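Local coordinates for protein LYND (Lyngbya aestuarii, PDB 4V1T) that probably acts as an ATP-dependent YcaO cyclodehydratase that converts cysteine side chains of a precursor peptide into thiazoline rings during cyanobactin biosynthesis, at residues B[9-13]-B[93-98]; B[133-139]-B[261-265]; B[558-564]-B[673-678]. One frame throughout, in Å; residues are numbered along the deposited sequence.

Interaction 1 of 3, residues B[9-13]-B[93-98]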
loop_
_atom_site.group_PDB
_atom_site.type_symbol
_atom_site.label_atom_id
_atom_site.label_comp_id
_atom_site.label_asym_id
_atom_site.label_seq_id
_atom_site.Cartn_x
_atom_site.Cartn_y
_atom_site.Cartn_z
ATOM N N ILE B 9 1.044 -4.922 39.069
ATOM C CA ILE B 9 0.875 -5.268 37.680
ATOM C C ILE B 9 0.971 -3.949 36.925
ATOM O O ILE B 9 0.425 -2.926 37.340
ATOM C CB ILE B 9 -0.464 -5.955 37.397
ATOM C CG1 ILE B 9 -0.591 -7.250 38.207
ATOM C CG2 ILE B 9 -0.594 -6.272 35.917
ATOM C CD1 ILE B 9 0.486 -8.289 37.938
ATOM N N GLN B 10 1.690 -3.973 35.821
ATOM C CA GLN B 10 1.997 -2.743 35.111
ATOM C C GLN B 10 0.749 -1.938 34.805
ATOM O O GLN B 10 -0.235 -2.489 34.327
ATOM C CB GLN B 10 2.811 -3.025 33.842
ATOM C CG GLN B 10 2.467 -4.279 33.050
ATOM C CD GLN B 10 3.708 -4.840 32.377
ATOM O OE1 GLN B 10 4.810 -4.775 32.932
ATOM N NE2 GLN B 10 3.550 -5.362 31.173
ATOM N N PRO B 11 0.794 -0.629 35.104
ATOM C CA PRO B 11 -0.406 0.192 35.289
ATOM C C PRO B 11 -1.181 0.540 34.030
ATOM O O PRO B 11 -2.215 1.198 34.134
ATOM C CB PRO B 11 0.141 1.458 35.947
ATOM C CG PRO B 11 1.535 1.555 35.471
ATOM C CD PRO B 11 2.025 0.144 35.358
ATOM N N HIS B 12 -0.716 0.103 32.864
ATOM C CA HIS B 12 -1.455 0.376 31.638
ATOM C C HIS B 12 -2.567 -0.659 31.469
ATOM O O HIS B 12 -3.445 -0.505 30.631
ATOM C CB HIS B 12 -0.521 0.414 30.423
ATOM C CG HIS B 12 0.087 -0.905 30.063
ATOM N ND1 HIS B 12 -0.545 -1.810 29.245
ATOM C CD2 HIS B 12 1.284 -1.457 30.377
ATOM C CE1 HIS B 12 0.226 -2.868 29.079
ATOM N NE2 HIS B 12 1.344 -2.676 29.753
ATOM N N PHE B 13 -2.531 -1.704 32.294
ATOM C CA PHE B 13 -3.573 -2.719 32.294
ATOM C C PHE B 13 -4.708 -2.373 33.250
ATOM O O PHE B 13 -4.479 -1.973 34.385
ATOM C CB PHE B 13 -3.000 -4.080 32.681
ATOM C CG PHE B 13 -2.196 -4.735 31.597
ATOM C CD1 PHE B 13 -2.700 -4.836 30.306
ATOM C CD2 PHE B 13 -0.934 -5.252 31.864
ATOM C CE1 PHE B 13 -1.956 -5.428 29.303
ATOM C CE2 PHE B 13 -0.188 -5.847 30.866
ATOM C CZ PHE B 13 -0.696 -5.932 29.582
ATOM N N ALA B 93 3.135 6.563 34.361
ATOM C CA ALA B 93 3.693 5.227 34.510
ATOM C C ALA B 93 3.084 4.280 33.497
ATOM O O ALA B 93 3.779 3.424 32.941
ATOM C CB ALA B 93 3.472 4.699 35.921
ATOM N N ALA B 94 1.787 4.434 33.256
ATOM C CA ALA B 94 1.070 3.580 32.308
ATOM C C ALA B 94 1.586 3.787 30.887
ATOM O O ALA B 94 1.700 2.844 30.116
ATOM C CB ALA B 94 -0.420 3.859 32.373
ATOM N N PHE B 95 1.901 5.026 30.542
ATOM C CA PHE B 95 2.423 5.324 29.221
ATOM C C PHE B 95 3.722 4.579 28.976
ATOM O O PHE B 95 3.935 4.002 27.911
ATOM C CB PHE B 95 2.628 6.827 29.045
ATOM C CG PHE B 95 2.983 7.218 27.641
ATOM C CD1 PHE B 95 1.991 7.503 26.711
ATOM C CD2 PHE B 95 4.297 7.272 27.243
ATOM C CE1 PHE B 95 2.322 7.849 25.425
ATOM C CE2 PHE B 95 4.631 7.612 25.938
ATOM C CZ PHE B 95 3.642 7.904 25.036
ATOM N N TRP B 96 4.584 4.567 29.987
ATOM C CA TRP B 96 5.896 3.957 29.864
ATOM C C TRP B 96 5.857 2.446 29.994
ATOM O O TRP B 96 6.611 1.746 29.320
ATOM C CB TRP B 96 6.853 4.584 30.881
ATOM C CG TRP B 96 7.072 6.050 30.590
ATOM C CD1 TRP B 96 6.771 7.106 31.402
ATOM C CD2 TRP B 96 7.589 6.616 29.379
ATOM N NE1 TRP B 96 7.076 8.287 30.778
ATOM C CE2 TRP B 96 7.575 8.019 29.533
ATOM C CE3 TRP B 96 8.056 6.073 28.182
ATOM C CZ2 TRP B 96 8.027 8.887 28.541
ATOM C CZ3 TRP B 96 8.499 6.931 27.193
ATOM C CH2 TRP B 96 8.481 8.326 27.377
ATOM N N SER B 97 4.972 1.933 30.841
ATOM C CA SER B 97 4.852 0.485 30.999
ATOM C C SER B 97 4.270 -0.116 29.733
ATOM O O SER B 97 4.579 -1.246 29.392
ATOM C CB SER B 97 3.985 0.107 32.209
ATOM O OG SER B 97 2.697 0.690 32.157
ATOM N N GLU B 98 3.434 0.649 29.038
ATOM C CA GLU B 98 2.837 0.189 27.794
ATOM C C GLU B 98 3.888 0.076 26.690
ATOM O O GLU B 98 3.748 -0.717 25.763
ATOM C CB GLU B 98 1.719 1.130 27.358
ATOM C CG GLU B 98 0.759 0.503 26.369
ATOM C CD GLU B 98 -0.349 1.446 25.985
ATOM O OE1 GLU B 98 -0.071 2.356 25.184
ATOM O OE2 GLU B 98 -1.481 1.289 26.485
HETATM O O HOH W 1 -2.001 -1.579 26.208
#
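His12 lays one face of its imidazole over the backbone of Glu98: Glu98 CA sits 3.7 Å from the ring centroid, 23° off the normal, a CH-pi contact. Ser97 meets the same ring at its edge, where His12 CD2 comes within 3.1 Å of Ser97 OG. The ring reaches the helix because CG stands between the backbone N and the carbonyl carbon (chi1 68°). The carboxylate of Glu98, at 76° to the imidazole plane, makes no direct bond to it; a water held 2.9 Å from Glu98 OE2 also touches His12 ND1, weakly. Next to the histidine, Pro11 turns its CG and CD toward the helix, CG 3.7 Å from Ala93 CB and CD 3.3 Å from Ser97 OG. No direct hydrogen bond crosses between the segments; van der Waals packing, the CH-pi contact and the weak water bridge join them. Residues 10-13 form a type I turn, closed by Phe13 N to Gln10 O, that turns Pro11 and His12 toward the helix. Glu98 OE1 bonds to Ser188 and Ser296 of the second subunit, and Pro11 O accepts from Arg246 of that subunit. The turn joins strands 6-9 and 14-18 of the winged-helix region and lies against helix 90-98, which is flanked by helices 103-109 and 250-275.

Interaction 2 of 3, residues B[133-139]-B[261-265]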
loop_
_atom_site.group_PDB
_atom_site.type_symbol
_atom_site.label_atom_id
_atom_site.label_comp_id
_atom_site.label_asym_id
_atom_site.label_seq_id
_atom_site.Cartn_x
_atom_site.Cartn_y
_atom_site.Cartn_z
ATOM N N ALA B 133 6.303 22.684 27.728
ATOM C CA ALA B 133 5.756 21.399 27.345
ATOM C C ALA B 133 6.596 20.264 27.918
ATOM O O ALA B 133 6.061 19.282 28.436
ATOM C CB ALA B 133 5.685 21.290 25.841
ATOM N N LEU B 134 7.913 20.399 27.825
ATOM C CA LEU B 134 8.820 19.384 28.343
ATOM C C LEU B 134 8.744 19.286 29.867
ATOM O O LEU B 134 8.772 18.187 30.437
ATOM C CB LEU B 134 10.256 19.679 27.908
ATOM C CG LEU B 134 10.555 19.385 26.436
ATOM C CD1 LEU B 134 11.813 20.104 25.957
ATOM C CD2 LEU B 134 10.680 17.894 26.227
ATOM N N ARG B 135 8.656 20.439 30.516
ATOM C CA ARG B 135 8.606 20.506 31.970
ATOM C C ARG B 135 7.359 19.823 32.524
ATOM O O ARG B 135 7.386 19.243 33.597
ATOM C CB ARG B 135 8.654 21.966 32.425
ATOM C CG ARG B 135 8.689 22.163 33.930
ATOM C CD ARG B 135 8.865 23.637 34.253
ATOM N NE ARG B 135 8.944 23.892 35.689
ATOM C CZ ARG B 135 9.250 25.071 36.230
ATOM N NH1 ARG B 135 9.510 26.121 35.462
ATOM N NH2 ARG B 135 9.296 25.204 37.549
ATOM N N ASP B 136 6.268 19.890 31.783
ATOM C CA ASP B 136 5.015 19.292 32.218
ATOM C C ASP B 136 5.071 17.758 32.179
ATOM O O ASP B 136 4.247 17.092 32.789
ATOM C CB ASP B 136 3.855 19.810 31.357
ATOM C CG ASP B 136 3.557 21.278 31.602
ATOM O OD1 ASP B 136 3.994 21.812 32.642
ATOM O OD2 ASP B 136 2.875 21.905 30.762
ATOM N N ILE B 137 6.046 17.200 31.468
ATOM C CA ILE B 137 6.205 15.757 31.422
ATOM C C ILE B 137 7.480 15.323 32.137
ATOM O O ILE B 137 7.906 14.183 32.010
ATOM C CB ILE B 137 6.201 15.224 29.972
ATOM C CG1 ILE B 137 7.299 15.879 29.134
ATOM C CG2 ILE B 137 4.847 15.483 29.330
ATOM C CD1 ILE B 137 7.458 15.268 27.763
ATOM N N GLY B 138 8.082 16.239 32.888
ATOM C CA GLY B 138 9.189 15.904 33.776
ATOM C C GLY B 138 10.584 16.098 33.218
ATOM O O GLY B 138 11.559 15.715 33.851
ATOM N N ILE B 139 10.689 16.695 32.037
ATOM C CA ILE B 139 11.981 16.881 31.392
ATOM C C ILE B 139 12.451 18.314 31.574
ATOM O O ILE B 139 11.725 19.252 31.246
ATOM C CB ILE B 139 11.913 16.529 29.893
ATOM C CG1 ILE B 139 11.614 15.042 29.729
ATOM C CG2 ILE B 139 13.229 16.845 29.201
ATOM C CD1 ILE B 139 11.243 14.629 28.326
ATOM N N ALA B 261 7.560 17.114 22.217
ATOM C CA ALA B 261 7.869 16.799 23.610
ATOM C C ALA B 261 7.760 15.288 23.883
ATOM O O ALA B 261 8.632 14.697 24.522
ATOM C CB ALA B 261 6.949 17.572 24.544
ATOM N N THR B 262 6.695 14.678 23.377
ATOM C CA THR B 262 6.471 13.248 23.530
ATOM C C THR B 262 7.600 12.431 22.909
ATOM O O THR B 262 8.101 11.482 23.511
ATOM C CB THR B 262 5.135 12.839 22.881
ATOM O OG1 THR B 262 4.067 13.536 23.527
ATOM C CG2 THR B 262 4.899 11.340 23.004
ATOM N N GLU B 263 8.003 12.802 21.695
ATOM C CA GLU B 263 9.041 12.058 20.988
ATOM C C GLU B 263 10.420 12.298 21.603
ATOM O O GLU B 263 11.307 11.434 21.536
ATOM C CB GLU B 263 9.042 12.418 19.506
ATOM C CG GLU B 263 7.795 11.977 18.762
ATOM C CD GLU B 263 7.583 10.471 18.783
ATOM O OE1 GLU B 263 8.578 9.718 18.722
ATOM O OE2 GLU B 263 6.416 10.038 18.849
ATOM N N ILE B 264 10.594 13.464 22.203
ATOM C CA ILE B 264 11.811 13.757 22.932
ATOM C C ILE B 264 11.896 12.829 24.147
ATOM O O ILE B 264 12.926 12.230 24.403
ATOM C CB ILE B 264 11.868 15.231 23.367
ATOM C CG1 ILE B 264 12.198 16.112 22.159
ATOM C CG2 ILE B 264 12.943 15.443 24.437
ATOM C CD1 ILE B 264 11.857 17.583 22.351
ATOM N N ALA B 265 10.793 12.731 24.880
ATOM C CA ALA B 265 10.710 11.862 26.051
ATOM C C ALA B 265 10.957 10.409 25.675
ATOM O O ALA B 265 11.708 9.707 26.340
ATOM C CB ALA B 265 9.358 12.009 26.723
#
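A Schellman motif ends helix 124-135, and the apolar side chains around this C-terminus pack on the flank of helix 250-275. In the motif Ile139 N bonds to Leu134 O and Gly138 N to Arg135 O, with Gly138 at positive phi (95°) as C-prime residue. Leu134 O also accepts from Ile137 N, its two donors coming from opposite faces of the carbonyl plane. The reversal brings Ile137 and Ile139 to the same neighbouring helix as Leu134. Leu134 CD2 lies 3.8 Å from Ile264 CG2, the two side chains crossing at about a right angle, and the same methyl borders Ala261. Ile137, whose chi1 of 57° places CG2 opposite the carbonyl carbon and swings CG1 toward helix 250-275, sends its CD1 to 3.5 Å from Ala261 O and 3.9 Å from Ala265 CB. Ile139 brings its own CD1 to 3.6 Å from Ala265 CB, so two isoleucine ends meet on one small methyl. Ala133 CB faces Ala261 CB at 4.1 Å. Thr262 turns away to Ser251 of the second subunit, whose Pro250 also packs on Ile137. Every touching residue is buried and no hydrogen bond runs between the segments: dispersion and exclusion of water hold the helices together here, and the alanines on helix 250-275 allow close approach, while the N-H groups of Ile137, Gly138 and Ile139 find their acceptors within the helix end itself.

Interaction 3 of 3, residues B[558-564]-B[673-678]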
loop_
_atom_site.group_PDB
_atom_site.type_symbol
_atom_site.label_atom_id
_atom_site.label_comp_id
_atom_site.label_asym_id
_atom_site.label_seq_id
_atom_site.Cartn_x
_atom_site.Cartn_y
_atom_site.Cartn_z
ATOM N N TRP B 558 15.148 2.323 -39.301
ATOM C CA TRP B 558 13.820 2.316 -39.897
ATOM C C TRP B 558 13.295 3.721 -40.141
ATOM O O TRP B 558 12.847 4.045 -41.246
ATOM C CB TRP B 558 12.854 1.545 -38.997
ATOM C CG TRP B 558 11.403 1.877 -39.209
ATOM C CD1 TRP B 558 10.660 1.657 -40.332
ATOM C CD2 TRP B 558 10.518 2.470 -38.248
ATOM N NE1 TRP B 558 9.365 2.094 -40.136
ATOM C CE2 TRP B 558 9.254 2.587 -38.862
ATOM C CE3 TRP B 558 10.673 2.908 -36.928
ATOM C CZ2 TRP B 558 8.155 3.134 -38.202
ATOM C CZ3 TRP B 558 9.582 3.447 -36.275
ATOM C CH2 TRP B 558 8.338 3.557 -36.912
ATOM N N TRP B 559 13.366 4.555 -39.111
ATOM C CA TRP B 559 12.751 5.875 -39.146
ATOM C C TRP B 559 13.393 6.832 -40.148
ATOM O O TRP B 559 12.703 7.501 -40.915
ATOM C CB TRP B 559 12.800 6.502 -37.753
ATOM C CG TRP B 559 12.162 7.844 -37.692
ATOM C CD1 TRP B 559 12.779 9.052 -37.852
ATOM C CD2 TRP B 559 10.783 8.127 -37.464
ATOM N NE1 TRP B 559 11.869 10.068 -37.731
ATOM C CE2 TRP B 559 10.635 9.526 -37.492
ATOM C CE3 TRP B 559 9.656 7.332 -37.228
ATOM C CZ2 TRP B 559 9.407 10.146 -37.305
ATOM C CZ3 TRP B 559 8.437 7.948 -37.044
ATOM C CH2 TRP B 559 8.320 9.343 -37.085
ATOM N N TYR B 560 14.716 6.914 -40.130
ATOM C CA TYR B 560 15.412 7.937 -40.899
ATOM C C TYR B 560 15.668 7.516 -42.339
ATOM O O TYR B 560 15.795 8.369 -43.219
ATOM C CB TYR B 560 16.714 8.326 -40.195
ATOM C CG TYR B 560 16.438 9.060 -38.912
ATOM C CD1 TYR B 560 16.013 10.394 -38.920
ATOM C CD2 TYR B 560 16.537 8.410 -37.684
ATOM C CE1 TYR B 560 15.725 11.053 -37.738
ATOM C CE2 TYR B 560 16.257 9.063 -36.507
ATOM C CZ TYR B 560 15.849 10.379 -36.535
ATOM O OH TYR B 560 15.567 11.008 -35.347
ATOM N N ASN B 561 15.730 6.213 -42.591
ATOM C CA ASN B 561 15.731 5.717 -43.964
ATOM C C ASN B 561 14.298 5.569 -44.476
ATOM O O ASN B 561 14.087 5.300 -45.647
ATOM C CB ASN B 561 16.467 4.384 -44.068
ATOM C CG ASN B 561 17.944 4.504 -43.743
ATOM O OD1 ASN B 561 18.743 4.939 -44.574
ATOM N ND2 ASN B 561 18.316 4.105 -42.535
ATOM N N ARG B 562 13.325 5.755 -43.585
ATOM C CA ARG B 562 11.911 5.618 -43.911
ATOM C C ARG B 562 11.651 4.300 -44.628
ATOM O O ARG B 562 11.082 4.255 -45.718
ATOM C CB ARG B 562 11.428 6.810 -44.738
ATOM C CG ARG B 562 11.362 8.099 -43.928
ATOM C CD ARG B 562 10.865 9.269 -44.757
ATOM N NE ARG B 562 11.936 9.903 -45.520
ATOM C CZ ARG B 562 11.798 11.036 -46.204
ATOM N NH1 ARG B 562 10.632 11.663 -46.214
ATOM N NH2 ARG B 562 12.828 11.555 -46.862
ATOM N N LEU B 563 12.083 3.223 -43.993
ATOM C CA LEU B 563 11.984 1.898 -44.572
ATOM C C LEU B 563 10.582 1.344 -44.450
ATOM O O LEU B 563 9.884 1.628 -43.483
ATOM C CB LEU B 563 12.976 0.952 -43.891
ATOM C CG LEU B 563 14.451 1.356 -43.994
ATOM C CD1 LEU B 563 15.315 0.482 -43.103
ATOM C CD2 LEU B 563 14.927 1.283 -45.433
ATOM N N ARG B 564 10.173 0.557 -45.440
ATOM C CA ARG B 564 8.919 -0.180 -45.374
ATOM C C ARG B 564 9.179 -1.534 -44.719
ATOM O O ARG B 564 9.969 -2.321 -45.223
ATOM C CB ARG B 564 8.313 -0.359 -46.772
ATOM C CG ARG B 564 8.117 0.935 -47.554
ATOM C CD ARG B 564 7.095 1.877 -46.919
ATOM N NE ARG B 564 5.716 1.446 -47.168
ATOM C CZ ARG B 564 4.970 0.721 -46.336
ATOM N NH1 ARG B 564 5.444 0.324 -45.164
ATOM N NH2 ARG B 564 3.730 0.386 -46.678
ATOM N N PRO B 673 3.940 6.872 -44.668
ATOM C CA PRO B 673 3.549 5.513 -45.080
ATOM C C PRO B 673 4.456 4.415 -44.532
ATOM O O PRO B 673 4.064 3.245 -44.514
ATOM C CB PRO B 673 3.636 5.571 -46.611
ATOM C CG PRO B 673 4.583 6.670 -46.898
ATOM C CD PRO B 673 4.415 7.678 -45.806
ATOM N N TYR B 674 5.650 4.795 -44.085
ATOM C CA TYR B 674 6.572 3.859 -43.462
ATOM C C TYR B 674 6.125 3.444 -42.046
ATOM O O TYR B 674 6.824 2.683 -41.369
ATOM C CB TYR B 674 7.983 4.456 -43.410
ATOM C CG TYR B 674 8.062 5.826 -42.756
ATOM C CD1 TYR B 674 7.883 6.984 -43.501
ATOM C CD2 TYR B 674 8.325 5.957 -41.399
ATOM C CE1 TYR B 674 7.948 8.230 -42.910
ATOM C CE2 TYR B 674 8.398 7.198 -40.800
ATOM C CZ TYR B 674 8.207 8.326 -41.558
ATOM O OH TYR B 674 8.278 9.555 -40.962
ATOM N N LEU B 675 4.970 3.941 -41.604
ATOM C CA LEU B 675 4.397 3.556 -40.318
ATOM C C LEU B 675 3.523 2.315 -40.429
ATOM O O LEU B 675 3.406 1.548 -39.474
ATOM C CB LEU B 675 3.568 4.699 -39.732
ATOM C CG LEU B 675 4.320 5.914 -39.185
ATOM C CD1 LEU B 675 3.316 6.895 -38.607
ATOM C CD2 LEU B 675 5.343 5.534 -38.129
ATOM N N LEU B 676 2.898 2.120 -41.585
ATOM C CA LEU B 676 2.032 0.969 -41.770
ATOM C C LEU B 676 2.808 -0.116 -42.501
ATOM O O LEU B 676 3.751 0.176 -43.233
ATOM C CB LEU B 676 0.747 1.358 -42.503
ATOM C CG LEU B 676 0.857 1.952 -43.900
ATOM C CD1 LEU B 676 0.898 0.848 -44.952
ATOM C CD2 LEU B 676 -0.317 2.888 -44.142
ATOM N N PRO B 677 2.438 -1.382 -42.284
ATOM C CA PRO B 677 3.222 -2.455 -42.888
ATOM C C PRO B 677 3.040 -2.541 -44.395
ATOM O O PRO B 677 1.960 -2.232 -44.902
ATOM C CB PRO B 677 2.678 -3.702 -42.203
ATOM C CG PRO B 677 1.263 -3.350 -41.855
ATOM C CD PRO B 677 1.283 -1.891 -41.523
ATOM N N ASP B 678 4.083 -2.947 -45.108
ATOM C CA ASP B 678 3.941 -3.159 -46.542
ATOM C C ASP B 678 3.436 -4.574 -46.762
ATOM O O ASP B 678 4.053 -5.549 -46.324
ATOM C CB ASP B 678 5.247 -2.899 -47.301
ATOM C CG ASP B 678 6.350 -3.847 -46.915
ATOM O OD1 ASP B 678 6.462 -4.170 -45.708
ATOM O OD2 ASP B 678 7.103 -4.261 -47.826
#
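Helix 538-561 ends in a Schellman motif, Leu563 N to Trp558 O with a weak bond from Arg562 N to Trp559 O, and Arg562 at positive phi turns the chain so that Arg564 CA lies 5.0 Å from Tyr674 CA. Tyr674 packs against the helix end, its CB 3.4 Å from Leu563 O. Its ring directs an edge at the face of Trp559, a T-shaped pair with centroids 5.3 Å apart and planes at 89°, while Arg562 CG lies over one tyrosine face, 3.8 Å from the centroid, in a CH-pi contact. The backbone of Tyr674 is held too: Trp558 NE1 donates to Tyr674 O at 2.9 Å, with the oxygen in the indole plane. Leu675 CD2 packs obliquely against the six-membered ring of Trp558, 3.7 Å from Trp558 CZ2. Farther on, Arg564 folds back through bends at chi2 and chi3, and its NH1 donates to Leu676 O at 2.6 Å in a bent bond (134° at the hydrogen), the oxygen lying out of the guanidinium plane. That group is sandwiched, with Pro673 O above one face, 3.2 Å from Arg564 CZ, and Asp678 CB over the other. Tyr674 OH bonds to Asn769 and His672, and Trp559 NE1 to Thr771 O. The Schellman motif is a common helix C-terminal ending; here it receives the loop between helices 661-666 and 697-710 within the YcaO region.

How the interactions relate
Interactions 1 and 2 are neighbours, their centres 18 Å apart, and they touch directly: Trp96 CH2 packs 3.7 Å from Ala265 C, and Phe95 CZ lies 4.2 Å from Thr262 CG2. The face of helix 90-98 turned from the winged-helix turn thus meets helix 250-275, and both contacts border the second subunit. Interaction 3 belongs to the other end of the molecule, on the opposite side of the chain's centre, with its centre 76 Å from that of interaction 1 and 72 Å from that of interaction 2. It alone lies in the YcaO region, where the Trp558 side chain is about 13 Å from a bound magnesium ion, too far for Trp558 to be a ligand of it.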